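Cysteine S-methyltransferase NleE (PDB 4R29) probably methylates a zinc-finger cysteine of host TAB2 and TAB3, using the S-adenosylmethionine it binds, and thereby blocks NF-kappa-B activation. Local coordinates at residues A[192-195]-A[196-200]; A[210-213]-A[214-218]. The protein carries 1 engineered substitution. All blocks are in the same frame, centred on the assembly; numbering follows the deposited sequence.

Interaction 1 (A[192-195]-A[196-200]). With SAM (S-adenosylmethionine), chain E.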
ATOM      1  N   MET A 192      18.628   0.910   7.612  1.00 21.47           N
ATOM      2  CA  MET A 192      19.490   2.032   7.947  1.00 22.85           C
ATOM      3  C   MET A 192      19.697   2.858   6.678  1.00 23.65           C
ATOM      4  O   MET A 192      19.847   4.073   6.731  1.00 22.14           O
ATOM      5  CB  MET A 192      20.830   1.559   8.531  1.00 23.56           C
ATOM      6  CG  MET A 192      21.791   2.692   8.905  1.00 25.19           C
ATOM      7  SD  MET A 192      21.190   3.803  10.231  1.00 30.00           S
ATOM      8  CE  MET A 192      21.630   2.926  11.748  1.00 22.70           C
ATOM      9  N   ILE A 193      19.661   2.191   5.529  1.00 20.71           N
ATOM     10  CA  ILE A 193      19.912   2.872   4.263  1.00 26.83           C
ATOM     11  C   ILE A 193      18.732   3.755   3.791  1.00 26.12           C
ATOM     12  O   ILE A 193      18.935   4.866   3.278  1.00 22.64           O
ATOM     13  CB  ILE A 193      20.246   1.862   3.130  1.00 23.52           C
ATOM     14  CG1 ILE A 193      21.390   0.919   3.534  1.00 25.14           C
ATOM     15  CG2 ILE A 193      20.537   2.591   1.848  1.00 20.61           C
ATOM     16  CD1 ILE A 193      22.755   1.509   3.431  1.00 25.97           C
ATOM     17  N   ILE A 194      17.502   3.276   3.956  1.00 21.23           N
ATOM     18  CA  ILE A 194      16.372   4.003   3.360  1.00 20.24           C
ATOM     19  C   ILE A 194      15.283   4.482   4.324  1.00 21.20           C
ATOM     20  O   ILE A 194      14.345   5.160   3.902  1.00 20.89           O
ATOM     21  CB  ILE A 194      15.718   3.185   2.235  1.00 20.16           C
ATOM     22  CG1 ILE A 194      15.443   1.754   2.705  1.00 22.12           C
ATOM     23  CG2 ILE A 194      16.598   3.184   0.990  1.00 21.01           C
ATOM     24  CD1 ILE A 194      14.146   1.589   3.431  1.00 21.11           C
ATOM     25  N   ALA A 195      15.401   4.151   5.607  1.00 19.97           N
ATOM     26  CA  ALA A 195      14.282   4.343   6.528  1.00 19.13           C
ATOM     27  C   ALA A 195      13.949   5.822   6.746  1.00 19.52           C
ATOM     28  O   ALA A 195      12.787   6.190   6.753  1.00 20.90           O
ATOM     29  CB  ALA A 195      14.522   3.627   7.870  1.00 17.19           C
ATOM     30  N   ARG A 196      14.963   6.663   6.921  1.00 18.62           N
ATOM     31  CA  ARG A 196      14.738   8.095   7.128  1.00 20.94           C
ATOM     32  C   ARG A 196      14.081   8.714   5.905  1.00 21.34           C
ATOM     33  O   ARG A 196      13.138   9.504   6.014  1.00 19.10           O
ATOM     34  CB  ARG A 196      16.041   8.839   7.453  1.00 22.02           C
ATOM     35  CG  ARG A 196      15.855  10.357   7.546  1.00 23.65           C
ATOM     36  CD  ARG A 196      17.077  11.083   8.125  1.00 25.07           C
ATOM     37  NE  ARG A 196      17.427  10.633   9.468  1.00 25.87           N
ATOM     38  CZ  ARG A 196      16.910  11.111  10.600  1.00 29.65           C
ATOM     39  NH1 ARG A 196      15.980  12.060  10.578  1.00 28.48           N
ATOM     40  NH2 ARG A 196      17.314  10.625  11.766  1.00 26.65           N
ATOM     41  N   GLU A 197      14.577   8.338   4.734  1.00 18.77           N
ATOM     42  CA  GLU A 197      13.980   8.789   3.489  1.00 21.17           C
ATOM     43  C   GLU A 197      12.502   8.352   3.356  1.00 19.48           C
ATOM     44  O   GLU A 197      11.656   9.141   2.945  1.00 21.75           O
ATOM     45  CB  GLU A 197      14.834   8.332   2.300  1.00 23.01           C
ATOM     46  CG  GLU A 197      16.242   8.925   2.297  1.00 23.07           C
ATOM     47  CD  GLU A 197      17.246   8.199   3.224  1.00 28.57           C
ATOM     48  OE1 GLU A 197      16.884   7.260   3.975  1.00 23.13           O
ATOM     49  OE2 GLU A 197      18.436   8.577   3.180  1.00 35.25           O
ATOM     50  N   MET A 198      12.187   7.114   3.727  1.00 19.25           N
ATOM     51  CA  MET A 198      10.786   6.677   3.778  1.00 20.69           C
ATOM     52  C   MET A 198       9.955   7.484   4.765  1.00 19.96           C
ATOM     53  O   MET A 198       8.845   7.887   4.450  1.00 20.08           O
ATOM     54  CB  MET A 198      10.676   5.224   4.203  1.00 18.88           C
ATOM     55  CG  MET A 198      11.548   4.286   3.449  1.00 23.92           C
ATOM     56  SD  MET A 198      10.531   3.146   2.534  1.00 36.80           S
ATOM     57  CE  MET A 198       9.808   4.387   1.461  1.00 23.88           C
ATOM     58  N   GLY A 199      10.471   7.667   5.979  1.00 18.36           N
ATOM     59  CA  GLY A 199       9.748   8.404   6.995  1.00 19.86           C
ATOM     60  C   GLY A 199       9.311   9.762   6.465  1.00 19.27           C
ATOM     61  O   GLY A 199       8.158  10.187   6.627  1.00 18.45           O
ATOM     62  N   GLU A 200      10.242  10.429   5.794  1.00 19.07           N
ATOM     63  CA  GLU A 200       9.994  11.737   5.208  1.00 20.26           C
ATOM     64  C   GLU A 200       8.875  11.710   4.171  1.00 20.09           C
ATOM     65  O   GLU A 200       7.953  12.517   4.231  1.00 20.54           O
ATOM     66  CB  GLU A 200      11.298  12.306   4.643  1.00 18.35           C
ATOM     67  CG  GLU A 200      12.315  12.564   5.756  1.00 19.85           C
ATOM     68  CD  GLU A 200      13.695  12.972   5.258  1.00 27.29           C
ATOM     69  OE1 GLU A 200      13.961  12.896   4.049  1.00 27.79           O
ATOM     70  OE2 GLU A 200      14.525  13.367   6.095  1.00 30.76           O
TER
HETATM   71  N   SAM E 301       1.459   2.027   6.160  1.00 21.51           N
HETATM   72  CA  SAM E 301       2.530   3.006   6.339  1.00 25.67           C
HETATM   73  C   SAM E 301       2.152   4.367   5.765  1.00 22.86           C
HETATM   74  O   SAM E 301       2.740   5.379   6.160  1.00 21.16           O
HETATM   75  OXT SAM E 301       1.279   4.464   4.885  1.00 19.90           O
HETATM   76  CB  SAM E 301       3.835   2.566   5.682  1.00 21.32           C
HETATM   77  CG  SAM E 301       4.549   1.428   6.394  1.00 30.12           C
HETATM   78  SD  SAM E 301       6.307   1.268   5.941  1.00 36.13           S
HETATM   79  CE  SAM E 301       6.669  -0.123   7.043  1.00 31.69           C
HETATM   80  C5' SAM E 301       7.004   2.586   6.967  1.00 30.19           C
HETATM   81  C4' SAM E 301       8.506   2.709   6.730  1.00 27.71           C
HETATM   82  O4' SAM E 301       8.956   4.000   7.102  1.00 27.15           O
HETATM   83  C3' SAM E 301       9.304   1.699   7.550  1.00 27.50           C
HETATM   84  O3' SAM E 301       9.558   0.517   6.814  1.00 23.85           O
HETATM   85  C2' SAM E 301      10.578   2.445   7.882  1.00 25.28           C
HETATM   86  O2' SAM E 301      11.502   2.116   6.886  1.00 19.46           O
HETATM   87  C1' SAM E 301      10.227   3.923   7.726  1.00 25.53           C
HETATM   88  N9  SAM E 301      10.071   4.640   9.007  1.00 21.30           N
HETATM   89  C8  SAM E 301      10.716   5.792   9.365  1.00 23.33           C
HETATM   90  N7  SAM E 301      10.296   6.178  10.583  1.00 21.97           N
HETATM   91  C5  SAM E 301       9.378   5.284  11.010  1.00 24.00           C
HETATM   92  C6  SAM E 301       8.635   5.206  12.180  1.00 20.38           C
HETATM   93  N6  SAM E 301       8.778   6.129  13.125  1.00 24.53           N
HETATM   94  N1  SAM E 301       7.756   4.162  12.349  1.00 26.32           N
HETATM   95  C2  SAM E 301       7.608   3.210  11.354  1.00 27.36           C
HETATM   96  N3  SAM E 301       8.345   3.294  10.190  1.00 26.29           N
HETATM   97  C4  SAM E 301       9.218   4.318  10.020  1.00 22.72           C
HETATM   98  O   HOH W   1      18.072   6.226   6.422  1.00 24.97           O

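Interaction 2 (A[210-213]-A[214-218]). With SAM (S-adenosylmethionine), chain E.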
ATOM      1  N   ASP A 210      13.473  10.208  13.902  1.00 22.80           N
ATOM      2  CA  ASP A 210      14.696  10.099  14.701  1.00 23.77           C
ATOM      3  C   ASP A 210      14.593   8.902  15.612  1.00 23.01           C
ATOM      4  O   ASP A 210      15.496   8.077  15.691  1.00 28.87           O
ATOM      5  CB  ASP A 210      14.915  11.327  15.572  1.00 24.40           C
ATOM      6  CG  ASP A 210      15.316  12.537  14.782  1.00 25.32           C
ATOM      7  OD1 ASP A 210      15.822  12.383  13.654  1.00 29.26           O
ATOM      8  OD2 ASP A 210      15.126  13.654  15.299  1.00 30.08           O
ATOM      9  N   SER A 211      13.481   8.810  16.310  1.00 23.29           N
ATOM     10  CA  SER A 211      13.291   7.719  17.235  1.00 24.09           C
ATOM     11  C   SER A 211      13.374   6.353  16.523  1.00 25.81           C
ATOM     12  O   SER A 211      13.861   5.381  17.096  1.00 22.14           O
ATOM     13  CB  SER A 211      11.976   7.912  17.986  1.00 19.52           C
ATOM     14  OG  SER A 211      11.640   6.752  18.713  1.00 26.72           O
ATOM     15  N   TYR A 212      12.924   6.280  15.269  1.00 24.32           N
ATOM     16  CA  TYR A 212      13.005   5.014  14.534  1.00 24.12           C
ATOM     17  C   TYR A 212      14.447   4.696  14.106  1.00 22.96           C
ATOM     18  O   TYR A 212      14.871   3.551  14.163  1.00 20.84           O
ATOM     19  CB  TYR A 212      12.054   4.999  13.332  1.00 21.16           C
ATOM     20  CG  TYR A 212      12.033   3.695  12.562  1.00 20.00           C
ATOM     21  CD1 TYR A 212      11.170   2.663  12.911  1.00 23.43           C
ATOM     22  CD2 TYR A 212      12.873   3.496  11.483  1.00 20.21           C
ATOM     23  CE1 TYR A 212      11.144   1.466  12.189  1.00 20.25           C
ATOM     24  CE2 TYR A 212      12.852   2.318  10.758  1.00 18.88           C
ATOM     25  CZ  TYR A 212      11.987   1.314  11.111  1.00 21.49           C
ATOM     26  OH  TYR A 212      11.992   0.152  10.382  1.00 23.49           O
ATOM     27  N   MET A 213      15.193   5.716  13.694  1.00 20.64           N
ATOM     28  CA  MET A 213      16.589   5.533  13.330  1.00 20.94           C
ATOM     29  C   MET A 213      17.391   5.078  14.541  1.00 23.93           C
ATOM     30  O   MET A 213      18.280   4.254  14.407  1.00 25.17           O
ATOM     31  CB  MET A 213      17.188   6.815  12.741  1.00 25.96           C
ATOM     32  CG  MET A 213      16.522   7.279  11.445  1.00 24.86           C
ATOM     33  SD  MET A 213      16.176   5.914  10.311  1.00 23.22           S
ATOM     34  CE  MET A 213      17.829   5.515   9.711  1.00 16.64           C
ATOM     35  N   LYS A 214      17.064   5.592  15.725  1.00 25.14           N
ATOM     36  CA  LYS A 214      17.732   5.131  16.947  1.00 27.37           C
ATOM     37  C   LYS A 214      17.421   3.666  17.272  1.00 28.66           C
ATOM     38  O   LYS A 214      18.315   2.918  17.683  1.00 27.83           O
ATOM     39  CB  LYS A 214      17.434   6.029  18.150  1.00 28.57           C
ATOM     40  CG  LYS A 214      17.836   5.391  19.482  1.00 40.81           C
ATOM     41  CD  LYS A 214      18.800   6.265  20.311  1.00 52.21           C
ATOM     42  CE  LYS A 214      20.265   6.248  19.798  1.00 54.36           C
ATOM     43  NZ  LYS A 214      21.053   5.014  20.140  1.00 47.56           N
ATOM     44  N   TYR A 215      16.167   3.259  17.080  1.00 22.84           N
ATOM     45  CA  TYR A 215      15.794   1.851  17.187  1.00 20.62           C
ATOM     46  C   TYR A 215      16.566   0.949  16.191  1.00 26.45           C
ATOM     47  O   TYR A 215      17.076  -0.116  16.566  1.00 21.47           O
ATOM     48  CB  TYR A 215      14.285   1.698  17.004  1.00 24.12           C
ATOM     49  CG  TYR A 215      13.836   0.293  16.663  1.00 24.37           C
ATOM     50  CD1 TYR A 215      13.562  -0.653  17.661  1.00 26.62           C
ATOM     51  CD2 TYR A 215      13.680  -0.087  15.342  1.00 26.75           C
ATOM     52  CE1 TYR A 215      13.155  -1.948  17.324  1.00 27.14           C
ATOM     53  CE2 TYR A 215      13.281  -1.365  14.995  1.00 26.59           C
ATOM     54  CZ  TYR A 215      13.021  -2.288  15.974  1.00 35.67           C
ATOM     55  OH  TYR A 215      12.622  -3.543  15.561  1.00 43.54           O
ATOM     56  N   ILE A 216      16.652   1.370  14.925  1.00 23.72           N
ATOM     57  CA  ILE A 216      17.440   0.637  13.925  1.00 21.31           C
ATOM     58  C   ILE A 216      18.925   0.600  14.333  1.00 25.09           C
ATOM     59  O   ILE A 216      19.586  -0.445  14.273  1.00 21.46           O
ATOM     60  CB  ILE A 216      17.320   1.279  12.517  1.00 22.99           C
ATOM     61  CG1 ILE A 216      15.896   1.125  11.957  1.00 23.32           C
ATOM     62  CG2 ILE A 216      18.389   0.712  11.550  1.00 21.46           C
ATOM     63  CD1 ILE A 216      15.355  -0.331  11.989  1.00 20.29           C
ATOM     64  N   ASN A 217      19.444   1.754  14.745  1.00 23.97           N
ATOM     65  CA  ASN A 217      20.828   1.837  15.173  1.00 26.30           C
ATOM     66  C   ASN A 217      21.134   0.841  16.291  1.00 28.81           C
ATOM     67  O   ASN A 217      22.124   0.126  16.237  1.00 27.89           O
ATOM     68  CB  ASN A 217      21.190   3.257  15.600  1.00 25.58           C
ATOM     69  CG  ASN A 217      22.625   3.362  16.100  1.00 30.68           C
ATOM     70  OD1 ASN A 217      23.582   3.202  15.338  1.00 29.52           O
ATOM     71  ND2 ASN A 217      22.778   3.610  17.397  1.00 38.81           N
ATOM     72  N   ASN A 218      20.270   0.788  17.292  1.00 26.69           N
ATOM     73  CA  ASN A 218      20.436  -0.172  18.372  1.00 30.92           C
ATOM     74  C   ASN A 218      20.514  -1.613  17.901  1.00 30.87           C
ATOM     75  O   ASN A 218      21.386  -2.358  18.326  1.00 28.91           O
ATOM     76  CB  ASN A 218      19.341   0.002  19.411  1.00 28.52           C
ATOM     77  CG  ASN A 218      19.571   1.225  20.264  1.00 43.19           C
ATOM     78  OD1 ASN A 218      20.680   1.764  20.281  1.00 46.46           O
ATOM     79  ND2 ASN A 218      18.530   1.685  20.965  1.00 45.43           N
TER
HETATM   80  N   SAM E 301       1.459   2.027   6.160  1.00 21.51           N
HETATM   81  CA  SAM E 301       2.530   3.006   6.339  1.00 25.67           C
HETATM   82  C   SAM E 301       2.152   4.367   5.765  1.00 22.86           C
HETATM   83  O   SAM E 301       2.740   5.379   6.160  1.00 21.16           O
HETATM   84  OXT SAM E 301       1.279   4.464   4.885  1.00 19.90           O
HETATM   85  CB  SAM E 301       3.835   2.566   5.682  1.00 21.32           C
HETATM   86  CG  SAM E 301       4.549   1.428   6.394  1.00 30.12           C
HETATM   87  SD  SAM E 301       6.307   1.268   5.941  1.00 36.13           S
HETATM   88  CE  SAM E 301       6.669  -0.123   7.043  1.00 31.69           C
HETATM   89  C5' SAM E 301       7.004   2.586   6.967  1.00 30.19           C
HETATM   90  C4' SAM E 301       8.506   2.709   6.730  1.00 27.71           C
HETATM   91  O4' SAM E 301       8.956   4.000   7.102  1.00 27.15           O
HETATM   92  C3' SAM E 301       9.304   1.699   7.550  1.00 27.50           C
HETATM   93  O3' SAM E 301       9.558   0.517   6.814  1.00 23.85           O
HETATM   94  C2' SAM E 301      10.578   2.445   7.882  1.00 25.28           C
HETATM   95  O2' SAM E 301      11.502   2.116   6.886  1.00 19.46           O
HETATM   96  C1' SAM E 301      10.227   3.923   7.726  1.00 25.53           C
HETATM   97  N9  SAM E 301      10.071   4.640   9.007  1.00 21.30           N
HETATM   98  C8  SAM E 301      10.716   5.792   9.365  1.00 23.33           C
HETATM   99  N7  SAM E 301      10.296   6.178  10.583  1.00 21.97           N
HETATM  100  C5  SAM E 301       9.378   5.284  11.010  1.00 24.00           C
HETATM  101  C6  SAM E 301       8.635   5.206  12.180  1.00 20.38           C
HETATM  102  N6  SAM E 301       8.778   6.129  13.125  1.00 24.53           N
HETATM  103  N1  SAM E 301       7.756   4.162  12.349  1.00 26.32           N
HETATM  104  C2  SAM E 301       7.608   3.210  11.354  1.00 27.36           C
HETATM  105  N3  SAM E 301       8.345   3.294  10.190  1.00 26.29           N
HETATM  106  C4  SAM E 301       9.218   4.318  10.020  1.00 22.72           C

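Interaction 1 (A[192-195]-A[196-200])
M198 and I194 lie one helical turn apart, their side chains alongside each other and pointing the same way, and they illustrate how a helix can carry both its own packing and part of a ligand pocket. The CB of M198 lies 3.4 Å from A195 O and, on the ligand side, 3.6 Å from O4' of the SAM ribose. With chi1 at -50°, CG stands anti to the carbonyl carbon and is brought to 3.7 Å from CD1 of I194. The sulfur follows more loosely, M198 SD being 4.0 Å from the same I194 CD1. Beyond this pair, the M198 side chain also meets F164 and L167 of helix 155-181, which I194 meets through I170.

The backbone beneath is only partly regular. M198 N donates to I194 O at 2.9 Å and 163°, and G199 N donates to A195 O, but the N-H groups of R196 and E197 have no bond to the preceding turn, and the helix is kinked there. A water enters the gap, giving hydrogen bonds to M192 O and to E197 OE1 (2.9 Å from OE1) while accepting one from R196 N. The E197 chain, bent at chi2 (81°), folds back to bring its carboxylate to this water.

On the pocket side, A195 O comes within 3.4 Å of SAM C8, and the CA of G199, which carries no side chain, approaches the same carbon. The kinked, water-bridged turn of helix 186-201 thus forms one wall of the S-adenosylmethionine pocket, with M198 at the ribose and A195 and G199 at C8 of the adenine.

Interaction 2 (A[210-213]-A[214-218])
Y212 and I216 meet along one side of helix 206-219, a worked example of i to i+4 contacts in a helix that presents an aromatic ring to the adenosine of S-adenosylmethionine.

The backbone interactions are those of an uninterrupted alpha-helix. K214 N, Y215 N, I216 N and N217 N donate in turn to the carbonyl oxygens of D210, S211, Y212 and M213, the shortest being N217 N to M213 O at 2.8 Å.

Among apolar contacts, the closest between side chains joins CE2 of Y212 to CG1 of I216 at 3.5 Å; the isoleucine reaches the ring obliquely, and its CD1 continues toward the phenolic end. Y215 is a looser, aromatic neighbour of the same ring. The Y212 and Y215 rings are inclined by 40° with centroids 5.9 Å apart, and CE1 of Y212 lies 4.3 Å from CD2 of Y215.

Contact with the ligand is made over one face of Y212. CG stands anti to the backbone N (chi1 -177°), which carries the ring out to the cofactor, and SAM C4 sits 3.7 Å above the ring plane, over its centre. Y212 CG is in turn 3.5 Å from SAM C5, so the tyrosine covers the adenine base.

Two polar side-chain contacts differ in setting, one at the cofactor and the other on the exposed surface. The phenol of Y212 is hydrogen-bonded to OE2 of E191, which also binds SAM, so one carboxylate oxygen joins the ring's tip to the cofactor. At the surface, a bent K214 chain brings its NZ to a weak hydrogen bond with N218 OD1 at 3.3 Å.

Interactions 1 and 2 occupy successive helices, 186-201 and 206-219, that pack against each other and both touch S-adenosylmethionine. Interaction 1 is the more buried, in contact with helix 155-181 and with the cofactor, whereas interaction 2 sits farther out and is largely a surface contact whose Y212 reaches inward. Their chemistry differs accordingly: water is part of the backbone bonding in the first, while direct N-H to O bonds alone serve the second. The two meet directly. CB of A195 packs 3.6 Å from CE2 of Y212, M213 lies against M192 and R196, and NH2 of R196 forms a salt bridge with OD1 of D210 at 3.0 Å.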